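Galactose-binding-like protein (Bacteroides thetaiotaomicron, PDB 7M1B) is a SusE-like protein that probably binds carbohydrate through its galactose-binding-like domain and belongs to a family with a potential capacity for glycan degradation. Local coordinates at residues 256-261 and 367-372; 273-278 and 286-291; 292-297 and 343-348; 355-360 and 374-379. All coordinates share one frame; numbering follows the deposited sequence.

In the fold
All four contacts lie in the C-terminal galactose-binding-like domain, a beta-sandwich. Along the chain, contact 2 falls within the span between the two segments of contact 1, contact 3 follows contact 2, and contact 4 comes after contact 3 while alternating with contact 1. Strand 256-274 serves contacts 1 and 2, and strand 370-380 serves contacts 1 and 4. Contacts 3 and 4 sit in the middle, their centres about 7 Å apart, and are joined by backbone bonds between strands 292-297 and 352-362. Contacts 1 and 2, with centres about 10 Å apart, carry the core out to the loops at one end.

Contact 1: 256-261 and 367-372; sequences VWFTFD and GLVVMQ
The Phe258 ring turns its edge to Val369: CE2 comes 4.2 Å from Val369 CG1, which lies near the ring plane. To one side of the same ring sits Phe357 of the neighbouring strand 352-362, its plane only about 10° from that of Phe258. This is the interior of the beta-sandwich of a galactose-binding-like domain, at the place where strand 256-274 faces the chain leading into strand 370-380. The two segments share no hydrogen bond, and their nearest CA atoms, those of Val256 and Val369, are 9.3 Å apart, so side chains alone bridge the gap. Val256 and Phe258 point toward Val369, while Trp257 between them points away; on that other side its NE1 bonds to Asn217 and its ring meets Trp307 edge-to-face. Backbone bonds from Val256 to Ile359 and from Phe258 to Phe357 fix the strand that presents the two inward residues. Val369 divides its methyls between them. With CG1 anti to the backbone N (chi1 178°), that branch goes to the phenyl edge and leaves CG2 for the other valine. The contact is small, burying about 100 Å² in all, but its three touching residues are themselves buried. Met371 also starts toward 256-261, but its end leads away to Ser273, further along the same strand. The last touch is between methyls: Val256 CG2 lies 4.3 Å from Val369 CG2.

Contact 2: 273-278 and 286-291; sequences SWQRSM and AGAIKE. With EDO (1,2-ethanediol), chain B.
The backbones of 273-278 and 286-291 draw closest at Gln275 and Ala288, where the CA atoms are 5.8 Å apart, although no backbone hydrogen bond joins them. Just before this point Gly287 takes backbone angles at which a CB would jam against the carbonyl O of Ala286. That carbonyl is the polar link of the contact: Arg276 NH2 donates to Ala286 O at 2.8 Å with an N-H...O angle of 164°, and the oxygen lies almost in the guanidinium plane. The arginine chain is bent at chi2 and chi3 to get there. Its NH1 gives a second bond, 2.9 Å to O2 of a 1,2-ethanediol probably left from crystallisation, and makes a weak one to Met278 SD. These segments close a loop at one end of the galactose-binding-like beta-sandwich, between strand 256-274 and the weak strand near 289-290, which ends in a classic beta bulge where Lys290 and Glu291 both face Ser361. Gln275 packs its amide end on Ala288, with OE1 3.3 Å from Ala288 CB. The amide is held at both atoms, since OE1 accepts from the backbone N of Tyr284 and NE2 bonds to Glu341. The Ala286 methyl rests 3.6 Å from Arg276 NH2.

Contact 3: 292-297 and 343-348; sequences WEVWGR and FEFLAD
In the core between the two sheets of the sandwich, Trp292 of strand 292-297 meets Phe343 at the end of strand 341-344 in a T-shaped pair. The indole sends its six-membered edge toward the phenyl face: the ring centroids are 5.0 Å apart and the planes stand at 68°. Trp292 CH2 comes closest, 3.5 Å from Phe343 CZ, while its neighbour CZ2 lies above the phenyl plane, shifted toward the rim. Trp292 CG sits between its own backbone N and carbonyl carbon (chi1 69°), which swings the indole across toward the other segment although the CB does not point there. Were Phe343 cut back to an alanine, the CZ2-CH2 edge of Trp292 would probably lose the face it leans on, and a gap would be likely to open beside Phe271. In this galactose-binding-like beta-sandwich, Phe271 of strand 256-274 meets the rings of both Phe343 and Phe345, so the aromatic cluster runs on along the interior. Phe345 makes the second cross-contact, this time with its edge: CE1 is 3.9 Å from Val294 CG1, and the methyl lies in the ring plane. On the other side of strand 292-297 the chemistry is polar. Trp295 NE1 donates to Glu293 OE1 at 2.8 Å, in the indole plane, reaching the anti side of the carboxylate from 25° out of its plane. The Trp295 ring also meets Trp307 edge-to-face, and OE2 of the glutamate has a long, weak ion pair with Lys312.

Contact 4: 355-360 and 374-379; sequences IRFKIL and LWFYGT
Phe357 leaves its strand with CB pointed at Leu374 and Phe376, and CG beside the backbone N (chi1 -85°) aims the ring across the sandwich. On one flank CE1 is 3.9 Å from Phe376 CZ, each ring meeting the other at its edge, near its plane. On the other flank CE2 comes 4.1 Å from Leu374 CD2. The tip, CZ, runs into the other leucine branch, with CD1 3.7 Å away; that methyl makes an off-centre CH-pi contact, 29° from the ring normal. Strands 352-362 and 370-380 belong here to the two layers of the galactose-binding-like beta-sandwich: the axes of the two short segments come no nearer than 12.2 Å, their N-to-C directions 126° apart, a gap filled by side chains with no hydrogen bond between the segments. Trp292 lies nearly parallel to Phe357 on the side away from Phe258. With an alanine at Phe357, Leu374 CD1 and the Phe376 tip would probably lose their shared partner and a gap would open between the layers. Ile355, two residues earlier, faces the same way and sets CG2 4.3 Å from Phe376 CZ, while the same methyl lies at the edge of the Phe357 ring.

Contact 1: 256-261 and 367-372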
# COMPACT_ATOMS: atom_id res chain seq x y z
N VAL A 256 -11.69 7.66 -10.55
CA VAL A 256 -12.25 6.41 -11.07
C VAL A 256 -11.49 5.25 -10.45
O VAL A 256 -10.45 5.48 -9.87
CB VAL A 256 -12.12 6.37 -12.60
CG1 VAL A 256 -12.92 7.51 -13.28
CG2 VAL A 256 -10.66 6.36 -13.08
N TRP A 257 -11.94 4.00 -10.65
CA TRP A 257 -11.24 2.92 -9.94
C TRP A 257 -11.42 1.61 -10.74
O TRP A 257 -12.44 1.38 -11.42
CB TRP A 257 -11.78 2.77 -8.48
CG TRP A 257 -13.29 2.75 -8.40
CD1 TRP A 257 -14.13 1.69 -8.52
CD2 TRP A 257 -14.10 3.89 -8.10
NE1 TRP A 257 -15.45 2.08 -8.39
CE2 TRP A 257 -15.45 3.43 -8.08
CE3 TRP A 257 -13.82 5.25 -7.86
CZ2 TRP A 257 -16.54 4.31 -7.86
CZ3 TRP A 257 -14.90 6.11 -7.62
CH2 TRP A 257 -16.23 5.63 -7.59
N PHE A 258 -10.50 0.68 -10.48
CA PHE A 258 -10.64 -0.70 -10.92
C PHE A 258 -10.32 -1.62 -9.75
O PHE A 258 -9.75 -1.19 -8.75
CB PHE A 258 -9.83 -1.07 -12.17
CG PHE A 258 -8.33 -0.88 -12.03
CD1 PHE A 258 -7.58 -1.68 -11.21
CD2 PHE A 258 -7.66 0.13 -12.70
CE1 PHE A 258 -6.21 -1.51 -11.08
CE2 PHE A 258 -6.29 0.30 -12.60
CZ PHE A 258 -5.55 -0.50 -11.76
N THR A 259 -10.77 -2.88 -9.88
CA THR A 259 -10.79 -3.85 -8.79
C THR A 259 -10.20 -5.16 -9.25
O THR A 259 -10.56 -5.67 -10.33
CB THR A 259 -12.22 -4.16 -8.26
OG1 THR A 259 -12.91 -2.91 -8.08
CG2 THR A 259 -12.19 -4.97 -6.99
N PHE A 260 -9.30 -5.73 -8.41
CA PHE A 260 -8.85 -7.07 -8.77
C PHE A 260 -8.74 -7.94 -7.50
O PHE A 260 -8.87 -7.43 -6.38
CB PHE A 260 -7.48 -7.07 -9.49
CG PHE A 260 -6.34 -6.37 -8.82
CD1 PHE A 260 -5.54 -7.09 -7.95
CD2 PHE A 260 -6.10 -5.01 -9.01
CE1 PHE A 260 -4.41 -6.47 -7.40
CE2 PHE A 260 -5.00 -4.39 -8.43
CZ PHE A 260 -4.14 -5.12 -7.62
N ASP A 261 -8.63 -9.24 -7.71
CA ASP A 261 -8.53 -10.21 -6.61
C ASP A 261 -7.08 -10.68 -6.61
O ASP A 261 -6.62 -11.33 -7.58
CB ASP A 261 -9.57 -11.33 -6.88
CG ASP A 261 -9.62 -12.44 -5.86
OD1 ASP A 261 -8.87 -12.33 -4.89
OD2 ASP A 261 -10.33 -13.48 -6.13
N GLY A 367 -8.50 11.69 -19.45
CA GLY A 367 -9.32 10.66 -18.82
C GLY A 367 -9.00 9.34 -19.53
O GLY A 367 -9.80 8.89 -20.31
N LEU A 368 -7.89 8.72 -19.07
CA LEU A 368 -7.54 7.41 -19.68
C LEU A 368 -6.57 6.74 -18.71
O LEU A 368 -5.64 7.38 -18.23
CB LEU A 368 -6.86 7.60 -21.03
CG LEU A 368 -6.46 6.27 -21.71
CD1 LEU A 368 -7.69 5.45 -22.07
CD2 LEU A 368 -5.58 6.50 -22.93
N VAL A 369 -6.78 5.45 -18.42
CA VAL A 369 -5.87 4.70 -17.55
C VAL A 369 -5.26 3.59 -18.38
O VAL A 369 -6.02 2.76 -18.82
CB VAL A 369 -6.69 4.17 -16.34
CG1 VAL A 369 -5.77 3.33 -15.44
CG2 VAL A 369 -7.20 5.36 -15.50
N VAL A 370 -3.90 3.50 -18.35
CA VAL A 370 -3.25 2.42 -19.11
C VAL A 370 -2.00 2.12 -18.27
O VAL A 370 -1.29 3.06 -17.87
CB VAL A 370 -2.77 2.84 -20.51
CG1 VAL A 370 -2.12 1.63 -21.21
CG2 VAL A 370 -3.96 3.27 -21.37
N MET A 371 -1.79 0.86 -17.90
CA MET A 371 -0.56 0.51 -17.15
C MET A 371 0.05 -0.77 -17.68
O MET A 371 -0.58 -1.46 -18.43
CB MET A 371 -0.92 0.36 -15.68
CG MET A 371 -1.12 1.79 -15.01
SD MET A 371 0.23 3.14 -15.16
CE MET A 371 1.32 2.48 -13.91
N GLN A 372 1.28 -1.12 -17.20
CA GLN A 372 1.96 -2.28 -17.81
C GLN A 372 1.98 -3.44 -16.81
O GLN A 372 1.89 -4.61 -17.22
CB GLN A 372 3.44 -1.94 -18.14
CG GLN A 372 4.22 -3.01 -18.87
CD GLN A 372 5.62 -2.47 -19.05
OE1 GLN A 372 6.49 -2.58 -18.16
NE2 GLN A 372 5.90 -1.93 -20.23

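Contact 2: 273-278 and 286-291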
# COMPACT_ATOMS: atom_id res chain seq x y z
N SER A 273 5.08 -0.66 -9.55
CA SER A 273 4.14 -0.32 -10.63
C SER A 273 4.96 0.07 -11.85
O SER A 273 5.97 0.80 -11.76
CB SER A 273 3.33 0.93 -10.18
OG SER A 273 2.44 1.25 -11.22
N TRP A 274 4.62 -0.54 -13.02
CA TRP A 274 5.21 -0.11 -14.28
C TRP A 274 4.19 0.50 -15.21
O TRP A 274 3.11 -0.05 -15.37
CB TRP A 274 5.80 -1.31 -15.04
CG TRP A 274 7.07 -1.82 -14.41
CD1 TRP A 274 8.33 -1.56 -14.87
CD2 TRP A 274 7.18 -2.81 -13.38
NE1 TRP A 274 9.25 -2.33 -14.18
CE2 TRP A 274 8.57 -3.10 -13.26
CE3 TRP A 274 6.28 -3.45 -12.51
CZ2 TRP A 274 9.07 -3.99 -12.29
CZ3 TRP A 274 6.78 -4.39 -11.61
CH2 TRP A 274 8.15 -4.64 -11.48
N GLN A 275 4.58 1.65 -15.81
CA GLN A 275 3.78 2.30 -16.83
C GLN A 275 3.94 1.56 -18.18
O GLN A 275 4.98 0.94 -18.45
CB GLN A 275 4.29 3.73 -17.09
CG GLN A 275 4.02 4.66 -15.89
CD GLN A 275 4.74 5.97 -16.12
OE1 GLN A 275 4.68 6.56 -17.21
NE2 GLN A 275 5.41 6.44 -15.08
N ARG A 276 2.91 1.70 -19.06
CA ARG A 276 3.04 1.15 -20.42
C ARG A 276 4.13 2.00 -21.10
O ARG A 276 4.25 3.22 -20.92
CB ARG A 276 1.68 1.33 -21.15
CG ARG A 276 1.74 1.03 -22.64
CD ARG A 276 2.02 2.26 -23.48
NE ARG A 276 0.90 3.24 -23.37
CZ ARG A 276 -0.14 3.28 -24.24
NH1 ARG A 276 -0.18 2.46 -25.32
NH2 ARG A 276 -1.10 4.13 -23.98
N SER A 277 4.94 1.34 -21.95
CA SER A 277 6.20 1.92 -22.40
C SER A 277 6.33 1.90 -23.91
O SER A 277 6.49 2.97 -24.50
CB SER A 277 7.33 1.18 -21.72
OG SER A 277 7.22 -0.21 -22.11
N MET A 278 6.35 0.70 -24.57
CA MET A 278 6.47 0.56 -26.01
C MET A 278 7.69 1.31 -26.52
O MET A 278 7.66 2.03 -27.55
CB MET A 278 5.18 1.05 -26.71
CG MET A 278 4.01 0.17 -26.31
SD MET A 278 2.54 0.74 -27.07
CE MET A 278 1.48 -0.41 -26.36
N ALA A 286 -0.60 9.27 -21.94
CA ALA A 286 -1.33 8.18 -22.58
C ALA A 286 -1.71 7.07 -21.59
O ALA A 286 -1.44 5.88 -21.80
CB ALA A 286 -0.54 7.64 -23.76
N GLY A 287 -2.30 7.51 -20.49
CA GLY A 287 -2.88 6.59 -19.53
C GLY A 287 -2.00 6.38 -18.30
O GLY A 287 -2.50 5.75 -17.37
N ALA A 288 -0.77 6.90 -18.32
CA ALA A 288 0.06 6.73 -17.16
C ALA A 288 -0.56 7.47 -15.96
O ALA A 288 -0.81 8.69 -16.00
CB ALA A 288 1.44 7.29 -17.46
N ILE A 289 -0.81 6.72 -14.86
CA ILE A 289 -1.40 7.35 -13.67
C ILE A 289 -0.41 8.17 -12.86
O ILE A 289 0.78 7.85 -12.75
CB ILE A 289 -2.08 6.22 -12.84
CG1 ILE A 289 -1.04 5.22 -12.29
CG2 ILE A 289 -3.20 5.60 -13.70
CD1 ILE A 289 -1.68 4.12 -11.35
N LYS A 290 -0.93 9.20 -12.19
CA LYS A 290 -0.07 10.15 -11.46
C LYS A 290 -0.29 10.02 -9.96
O LYS A 290 0.64 9.57 -9.27
CB LYS A 290 -0.24 11.57 -11.98
CG LYS A 290 0.52 12.66 -11.15
CD LYS A 290 0.38 14.04 -11.79
CE LYS A 290 0.94 15.16 -10.90
NZ LYS A 290 0.52 16.49 -11.36
N GLU A 291 -1.47 10.37 -9.45
CA GLU A 291 -1.79 10.11 -8.05
C GLU A 291 -2.96 9.15 -7.94
O GLU A 291 -3.94 9.20 -8.68
CB GLU A 291 -2.15 11.40 -7.32
CG GLU A 291 -0.94 12.30 -7.14
CD GLU A 291 -1.26 13.45 -6.17
OE1 GLU A 291 -1.63 13.18 -4.98
OE2 GLU A 291 -1.15 14.61 -6.58
C1 EDO B . -2.17 0.04 -28.42
O1 EDO B . -0.90 0.63 -28.72
C2 EDO B . -2.74 0.66 -27.19
O2 EDO B . -2.51 2.09 -26.99

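Contact 3: 292-297 and 343-348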
# COMPACT_ATOMS: atom_id res chain seq x y z
N TRP A 292 -2.87 8.28 -6.94
CA TRP A 292 -3.97 7.36 -6.68
C TRP A 292 -3.89 6.89 -5.22
O TRP A 292 -2.89 7.10 -4.51
CB TRP A 292 -3.88 6.16 -7.65
CG TRP A 292 -2.71 5.21 -7.43
CD1 TRP A 292 -2.72 3.99 -6.77
CD2 TRP A 292 -1.40 5.35 -8.02
NE1 TRP A 292 -1.45 3.45 -6.82
CE2 TRP A 292 -0.62 4.22 -7.62
CE3 TRP A 292 -0.78 6.34 -8.81
CZ2 TRP A 292 0.72 4.05 -8.00
CZ3 TRP A 292 0.56 6.18 -9.17
CH2 TRP A 292 1.29 5.02 -8.80
N GLU A 293 -4.94 6.20 -4.80
CA GLU A 293 -4.98 5.47 -3.57
C GLU A 293 -5.15 3.99 -3.85
O GLU A 293 -5.84 3.63 -4.78
CB GLU A 293 -6.11 5.93 -2.67
CG GLU A 293 -6.01 7.46 -2.42
CD GLU A 293 -7.25 8.04 -1.77
OE1 GLU A 293 -8.35 7.36 -1.81
OE2 GLU A 293 -7.15 9.24 -1.37
N VAL A 294 -4.57 3.18 -2.96
CA VAL A 294 -4.82 1.74 -3.00
C VAL A 294 -5.70 1.38 -1.81
O VAL A 294 -5.39 1.82 -0.69
CB VAL A 294 -3.50 0.95 -2.91
CG1 VAL A 294 -3.86 -0.55 -3.03
CG2 VAL A 294 -2.58 1.34 -4.09
N TRP A 295 -6.84 0.71 -2.08
CA TRP A 295 -7.78 0.30 -1.05
C TRP A 295 -7.86 -1.20 -1.04
O TRP A 295 -7.56 -1.88 -2.06
CB TRP A 295 -9.17 0.89 -1.41
CG TRP A 295 -9.25 2.39 -1.19
CD1 TRP A 295 -8.61 3.40 -1.89
CD2 TRP A 295 -10.00 3.05 -0.13
NE1 TRP A 295 -8.95 4.62 -1.38
CE2 TRP A 295 -9.83 4.44 -0.34
CE3 TRP A 295 -10.92 2.63 0.83
CZ2 TRP A 295 -10.41 5.41 0.53
CZ3 TRP A 295 -11.49 3.57 1.69
CH2 TRP A 295 -11.27 4.94 1.51
N GLY A 296 -8.32 -1.76 0.07
CA GLY A 296 -8.42 -3.23 0.07
C GLY A 296 -9.49 -3.75 1.02
O GLY A 296 -9.93 -3.03 1.94
N ARG A 297 -9.81 -5.05 0.94
CA ARG A 297 -10.61 -5.75 1.95
C ARG A 297 -10.30 -7.24 1.90
O ARG A 297 -9.85 -7.78 0.86
CB ARG A 297 -12.09 -5.47 1.67
CG ARG A 297 -12.63 -5.98 0.34
CD ARG A 297 -14.05 -5.48 0.04
NE ARG A 297 -15.01 -5.96 1.02
CZ ARG A 297 -16.20 -5.40 1.21
NH1 ARG A 297 -16.58 -4.36 0.46
NH2 ARG A 297 -17.02 -5.94 2.12
N PHE A 343 6.28 1.63 -4.13
CA PHE A 343 5.41 2.27 -3.15
C PHE A 343 5.26 1.39 -1.91
O PHE A 343 5.00 0.21 -2.04
CB PHE A 343 3.99 2.50 -3.75
CG PHE A 343 4.06 3.37 -4.99
CD1 PHE A 343 4.13 4.75 -4.84
CD2 PHE A 343 4.26 2.85 -6.26
CE1 PHE A 343 4.26 5.58 -5.95
CE2 PHE A 343 4.37 3.67 -7.37
CZ PHE A 343 4.43 5.03 -7.22
N GLU A 344 5.27 1.99 -0.70
CA GLU A 344 5.16 1.22 0.53
C GLU A 344 3.75 1.40 1.09
O GLU A 344 3.07 2.41 0.82
CB GLU A 344 6.13 1.72 1.62
CG GLU A 344 7.55 1.80 1.14
CD GLU A 344 8.54 2.04 2.25
OE1 GLU A 344 8.11 2.41 3.32
OE2 GLU A 344 9.73 1.84 2.00
N PHE A 345 3.26 0.34 1.72
CA PHE A 345 1.94 0.40 2.31
C PHE A 345 2.01 0.88 3.73
O PHE A 345 3.05 0.74 4.38
CB PHE A 345 1.29 -0.97 2.42
CG PHE A 345 0.77 -1.42 1.09
CD1 PHE A 345 -0.39 -0.79 0.55
CD2 PHE A 345 1.46 -2.32 0.29
CE1 PHE A 345 -0.83 -1.15 -0.70
CE2 PHE A 345 0.96 -2.71 -0.94
CZ PHE A 345 -0.19 -2.11 -1.43
N LEU A 346 0.84 1.34 4.21
CA LEU A 346 0.73 1.71 5.62
C LEU A 346 0.93 0.47 6.51
O LEU A 346 0.61 -0.64 6.06
CB LEU A 346 -0.60 2.45 5.90
CG LEU A 346 -0.92 3.71 5.10
CD1 LEU A 346 -2.43 3.96 5.11
CD2 LEU A 346 -0.18 4.94 5.65
N ALA A 347 1.58 0.62 7.69
CA ALA A 347 1.71 -0.45 8.68
C ALA A 347 0.37 -0.83 9.35
O ALA A 347 0.11 -2.01 9.66
CB ALA A 347 2.79 -0.16 9.69
N ASP A 348 -0.51 0.15 9.52
CA ASP A 348 -1.72 -0.06 10.31
C ASP A 348 -2.84 -0.52 9.36
O ASP A 348 -3.86 0.13 9.24
CB ASP A 348 -2.00 1.20 11.11
CG ASP A 348 -2.08 2.45 10.24
OD1 ASP A 348 -1.43 2.48 9.15
OD2 ASP A 348 -2.81 3.37 10.61

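Contact 4: 355-360 and 374-379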
# COMPACT_ATOMS: atom_id res chain seq x y z
N ILE A 355 -8.41 -5.81 -4.03
CA ILE A 355 -7.67 -4.56 -4.12
C ILE A 355 -8.37 -3.62 -5.10
O ILE A 355 -8.73 -4.03 -6.18
CB ILE A 355 -6.18 -4.78 -4.54
CG1 ILE A 355 -5.40 -5.74 -3.62
CG2 ILE A 355 -5.44 -3.49 -4.73
CD1 ILE A 355 -5.27 -5.16 -2.22
N ARG A 356 -8.42 -2.33 -4.75
CA ARG A 356 -8.83 -1.31 -5.71
C ARG A 356 -7.74 -0.26 -5.85
O ARG A 356 -7.10 0.16 -4.85
CB ARG A 356 -10.10 -0.62 -5.24
CG ARG A 356 -11.37 -1.34 -5.67
CD ARG A 356 -12.62 -0.71 -5.11
NE ARG A 356 -13.70 -1.10 -6.01
CZ ARG A 356 -14.93 -0.61 -5.95
NH1 ARG A 356 -15.30 0.15 -4.87
NH2 ARG A 356 -15.86 -0.89 -6.83
N PHE A 357 -7.56 0.21 -7.10
CA PHE A 357 -6.81 1.43 -7.36
C PHE A 357 -7.82 2.52 -7.69
O PHE A 357 -8.61 2.41 -8.59
CB PHE A 357 -5.87 1.22 -8.56
CG PHE A 357 -4.55 0.61 -8.19
CD1 PHE A 357 -4.52 -0.57 -7.47
CD2 PHE A 357 -3.36 1.10 -8.70
CE1 PHE A 357 -3.29 -1.14 -7.09
CE2 PHE A 357 -2.12 0.57 -8.31
CZ PHE A 357 -2.11 -0.58 -7.55
N LYS A 358 -7.86 3.54 -6.77
CA LYS A 358 -8.70 4.70 -6.98
C LYS A 358 -7.82 5.77 -7.59
O LYS A 358 -6.93 6.34 -6.92
CB LYS A 358 -9.27 5.16 -5.63
CG LYS A 358 -10.25 6.33 -5.75
CD LYS A 358 -10.77 6.77 -4.33
CE LYS A 358 -12.15 7.63 -4.38
NZ LYS A 358 -12.72 7.87 -2.97
N ILE A 359 -8.04 6.02 -8.89
CA ILE A 359 -7.14 6.89 -9.64
C ILE A 359 -7.66 8.32 -9.45
O ILE A 359 -8.80 8.60 -9.84
CB ILE A 359 -7.07 6.49 -11.13
CG1 ILE A 359 -6.74 5.00 -11.35
CG2 ILE A 359 -6.09 7.42 -11.86
CD1 ILE A 359 -5.45 4.60 -10.70
N LEU A 360 -6.79 9.21 -8.97
CA LEU A 360 -7.16 10.61 -8.76
C LEU A 360 -6.77 11.46 -9.97
O LEU A 360 -7.47 12.41 -10.36
CB LEU A 360 -6.45 11.11 -7.49
CG LEU A 360 -6.62 10.28 -6.20
CD1 LEU A 360 -5.91 10.96 -5.04
CD2 LEU A 360 -8.07 10.09 -5.85
N LEU A 374 1.91 -4.76 -12.24
CA LEU A 374 1.87 -4.44 -10.79
C LEU A 374 2.33 -5.69 -10.03
O LEU A 374 1.80 -6.79 -10.35
CB LEU A 374 0.44 -4.20 -10.34
CG LEU A 374 -0.23 -2.96 -10.88
CD1 LEU A 374 -1.69 -2.94 -10.43
CD2 LEU A 374 0.53 -1.73 -10.34
N TRP A 375 3.43 -5.56 -9.29
CA TRP A 375 3.85 -6.68 -8.45
C TRP A 375 3.65 -6.32 -6.98
O TRP A 375 4.12 -5.29 -6.57
CB TRP A 375 5.33 -7.00 -8.69
CG TRP A 375 5.63 -7.65 -10.02
CD1 TRP A 375 4.73 -7.91 -11.02
CD2 TRP A 375 6.95 -7.98 -10.49
NE1 TRP A 375 5.41 -8.45 -12.08
CE2 TRP A 375 6.78 -8.50 -11.78
CE3 TRP A 375 8.25 -7.99 -9.91
CZ2 TRP A 375 7.86 -8.96 -12.55
CZ3 TRP A 375 9.29 -8.46 -10.69
CH2 TRP A 375 9.13 -8.94 -12.00
N PHE A 376 3.03 -7.23 -6.20
CA PHE A 376 2.71 -6.96 -4.79
C PHE A 376 3.63 -7.83 -3.91
O PHE A 376 3.88 -8.98 -4.26
CB PHE A 376 1.25 -7.27 -4.50
CG PHE A 376 0.33 -6.13 -4.85
CD1 PHE A 376 0.29 -5.57 -6.10
CD2 PHE A 376 -0.40 -5.50 -3.82
CE1 PHE A 376 -0.55 -4.48 -6.33
CE2 PHE A 376 -1.24 -4.44 -4.07
CZ PHE A 376 -1.19 -3.85 -5.30
N TYR A 377 3.99 -7.29 -2.76
CA TYR A 377 4.86 -7.99 -1.84
C TYR A 377 4.20 -8.03 -0.49
O TYR A 377 3.54 -7.07 -0.13
CB TYR A 377 6.24 -7.32 -1.70
CG TYR A 377 7.04 -7.37 -2.98
CD1 TYR A 377 6.81 -6.43 -4.00
CD2 TYR A 377 7.97 -8.38 -3.22
CE1 TYR A 377 7.49 -6.48 -5.20
CE2 TYR A 377 8.67 -8.44 -4.42
CZ TYR A 377 8.44 -7.49 -5.40
OH TYR A 377 9.14 -7.52 -6.58
N GLY A 378 4.42 -9.12 0.27
CA GLY A 378 3.89 -9.12 1.64
C GLY A 378 4.02 -10.55 2.19
O GLY A 378 4.78 -11.39 1.68
N THR A 379 3.17 -10.86 3.15
CA THR A 379 3.20 -12.14 3.84
C THR A 379 1.82 -12.77 3.72
O THR A 379 0.87 -12.27 4.33
CB THR A 379 3.57 -11.96 5.34
OG1 THR A 379 4.79 -11.19 5.49
CG2 THR A 379 3.63 -13.34 6.00